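Glutathione S-transferase (PDB 4MK3) binds a glutathione derivative and probably conjugates glutathione to electrophilic substrates, as glutathione transferases do. Local coordinates at residues L122-L128 against Q149-I153. Residues are numbered along the deposited sequence; the frame is centred on the assembly and turned at random.
With GSF (L-gamma-glutamyl-3-sulfino-L-alanylglycine), chain E.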
loop_
_atom_site.group_PDB
_atom_site.type_symbol
_atom_site.label_atom_id
_atom_site.label_comp_id
_atom_site.label_asym_id
_atom_site.label_seq_id
_atom_site.Cartn_x
_atom_site.Cartn_y
_atom_site.Cartn_z
ATOM N N LEU A 122 -5.337 -2.810 7.938
ATOM C CA LEU A 122 -5.603 -2.753 9.372
ATOM C C LEU A 122 -4.508 -1.887 10.032
ATOM O O LEU A 122 -4.811 -0.965 10.813
ATOM C CB LEU A 122 -5.654 -4.173 9.952
ATOM C CG LEU A 122 -6.011 -4.282 11.427
ATOM C CD1 LEU A 122 -6.421 -5.709 11.758
ATOM C CD2 LEU A 122 -4.875 -3.866 12.363
ATOM N N LEU A 123 -3.242 -2.151 9.704
ATOM C CA LEU A 123 -2.149 -1.331 10.212
ATOM C C LEU A 123 -2.271 0.140 9.827
ATOM O O LEU A 123 -2.010 1.012 10.660
ATOM C CB LEU A 123 -0.801 -1.877 9.731
ATOM C CG LEU A 123 -0.409 -3.237 10.326
ATOM C CD1 LEU A 123 0.908 -3.694 9.711
ATOM C CD2 LEU A 123 -0.307 -3.175 11.810
ATOM N N ASP A 124 -2.674 0.426 8.589
ATOM C CA ASP A 124 -2.799 1.821 8.160
ATOM C C ASP A 124 -3.785 2.550 9.073
ATOM O O ASP A 124 -3.539 3.682 9.479
ATOM C CB ASP A 124 -3.304 1.911 6.727
ATOM C CG ASP A 124 -2.308 1.391 5.683
ATOM O OD1 ASP A 124 -1.074 1.308 5.948
ATOM O OD2 ASP A 124 -2.790 1.127 4.546
ATOM N N ALA A 125 -4.896 1.889 9.378
ATOM C CA ALA A 125 -5.935 2.473 10.216
ATOM C C ALA A 125 -5.440 2.629 11.655
ATOM O O ALA A 125 -5.688 3.651 12.307
ATOM C CB ALA A 125 -7.170 1.616 10.178
ATOM N N ALA A 126 -4.740 1.615 12.147
ATOM C CA ALA A 126 -4.204 1.658 13.501
ATOM C C ALA A 126 -3.172 2.780 13.643
ATOM O O ALA A 126 -3.179 3.520 14.634
ATOM C CB ALA A 126 -3.596 0.305 13.873
ATOM N N LEU A 127 -2.269 2.917 12.670
ATOM C CA LEU A 127 -1.315 4.007 12.699
ATOM C C LEU A 127 -1.999 5.361 12.715
ATOM O O LEU A 127 -1.618 6.239 13.464
ATOM C CB LEU A 127 -0.332 3.928 11.524
ATOM C CG LEU A 127 1.058 3.357 11.826
ATOM C CD1 LEU A 127 1.814 4.163 12.896
ATOM C CD2 LEU A 127 0.916 1.916 12.234
ATOM N N LEU A 128 -3.000 5.542 11.869
ATOM C CA LEU A 128 -3.728 6.804 11.866
ATOM C C LEU A 128 -4.383 7.093 13.202
ATOM O O LEU A 128 -4.400 8.246 13.665
ATOM C CB LEU A 128 -4.752 6.858 10.735
ATOM C CG LEU A 128 -4.145 7.099 9.348
ATOM C CD1 LEU A 128 -5.168 6.807 8.241
ATOM C CD2 LEU A 128 -3.593 8.504 9.198
ATOM N N GLN A 149 -11.463 5.151 11.666
ATOM C CA GLN A 149 -10.327 4.249 11.607
ATOM C C GLN A 149 -10.514 3.033 12.508
ATOM O O GLN A 149 -10.168 1.910 12.112
ATOM C CB GLN A 149 -9.023 4.987 11.945
ATOM C CG GLN A 149 -8.733 6.222 11.051
ATOM C CD GLN A 149 -8.794 5.941 9.541
ATOM O OE1 GLN A 149 -9.253 6.781 8.753
ATOM N NE2 GLN A 149 -8.330 4.800 9.145
ATOM N N ARG A 150 -11.045 3.238 13.708
ATOM C CA ARG A 150 -11.269 2.114 14.601
ATOM C C ARG A 150 -12.317 1.162 14.031
ATOM O O ARG A 150 -12.209 -0.050 14.208
ATOM C CB ARG A 150 -11.622 2.593 16.004
ATOM C CG ARG A 150 -10.384 3.046 16.762
ATOM C CD ARG A 150 -10.765 3.624 18.119
ATOM N NE ARG A 150 -9.588 4.051 18.874
ATOM C CZ ARG A 150 -8.953 3.304 19.773
ATOM N NH1 ARG A 150 -9.366 2.077 20.043
ATOM N NH2 ARG A 150 -7.891 3.789 20.406
ATOM N N SER A 151 -13.298 1.685 13.306
ATOM C CA SER A 151 -14.279 0.813 12.665
ATOM C C SER A 151 -13.636 -0.044 11.568
ATOM O O SER A 151 -14.037 -1.188 11.378
ATOM C CB SER A 151 -15.446 1.614 12.102
ATOM O OG SER A 151 -16.225 2.146 13.159
ATOM N N LYS A 152 -12.637 0.481 10.857
ATOM C CA LYS A 152 -11.961 -0.295 9.833
ATOM C C LYS A 152 -11.213 -1.426 10.511
ATOM O O LYS A 152 -11.134 -2.525 9.976
ATOM C CB LYS A 152 -10.950 0.550 9.063
ATOM C CG LYS A 152 -11.576 1.664 8.212
ATOM C CD LYS A 152 -10.480 2.411 7.432
ATOM C CE LYS A 152 -10.989 3.674 6.746
ATOM N NZ LYS A 152 -12.079 3.355 5.778
ATOM N N ILE A 153 -10.608 -1.146 11.664
ATOM C CA ILE A 153 -9.857 -2.187 12.363
ATOM C C ILE A 153 -10.805 -3.325 12.744
ATOM O O ILE A 153 -10.492 -4.498 12.492
ATOM C CB ILE A 153 -9.139 -1.645 13.611
ATOM C CG1 ILE A 153 -8.080 -0.615 13.210
ATOM C CG2 ILE A 153 -8.498 -2.785 14.413
ATOM C CD1 ILE A 153 -7.524 0.228 14.392
HETATM C CB1 GSF E . -5.917 3.081 -1.138
HETATM C CG1 GSF E . -7.293 3.353 -1.731
HETATM C CD1 GSF E . -7.976 4.541 -1.089
HETATM O OE1 GSF E . -7.561 5.102 -0.094
HETATM C C1 GSF E . -5.293 1.348 -2.802
HETATM O O11 GSF E . -6.280 1.026 -3.510
HETATM O O12 GSF E . -4.155 1.436 -3.336
HETATM N N1 GSF E . -4.247 1.378 -0.606
HETATM C CA1 GSF E . -5.487 1.630 -1.336
HETATM N N2 GSF E . -9.126 4.995 -1.718
HETATM C CA2 GSF E . -9.877 6.072 -1.167
HETATM C CB2 GSF E . -10.679 6.736 -2.238
HETATM S SG2 GSF E . -9.742 7.792 -3.285
HETATM O O1S GSF E . -10.700 8.749 -3.865
HETATM O O2S GSF E . -9.060 6.962 -4.321
HETATM C C2 GSF E . -10.949 5.549 -0.235
HETATM O O2 GSF E . -11.675 4.619 -0.576
HETATM N N3 GSF E . -11.085 6.170 1.002
HETATM C CA3 GSF E . -12.126 5.748 1.894
HETATM C C3 GSF E . -11.638 5.628 3.343
HETATM O O31 GSF E . -12.507 5.483 4.254
HETATM O O32 GSF E . -10.423 5.673 3.627
#
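Ala-125 lets helix 106-134 come close to helix 143-164 in the all-helical C-terminal domain of the glutathione transferase fold, the axes of the two short segments passing 8.4 Å apart in a near-antiparallel pair at 148°. Its methyl points at the partner helix, where Ala-125 CB lies 3.9 Å from Ile-153 CG1 and also meets Lys-152 CB. The branched Ile-153 is central to the apolar packing and spreads over three residues. Its CD1 reaches 3.7 Å from Ala-126 CA, an approach that the small, outward-turned methyl of Ala-126 leaves open. CG of Leu-122, which stands beside its own carbonyl carbon (chi1 -176°), meets Ile-153 CG2, the two side chains crossing at about a right angle. Leu-122 also packs on Ala-156 and Leu-157.

Gln-149 contributes van der Waals contact, without a hydrogen bond between the segments. A bend at chi2 lays its flexible chain's amide nitrogen against Ala-125, NE2 being 3.5 Å from Ala-125 CB. Leu-128 crosses this chain at an oblique angle and also touches Leu-128 of the second subunit.

Lys-152 is long enough to pack by its CB and still reach a ligand bound mainly by the second subunit: its NZ donates a 2.7 Å hydrogen bond to carboxylate oxygen O31 of the glutathione sulfinic acid.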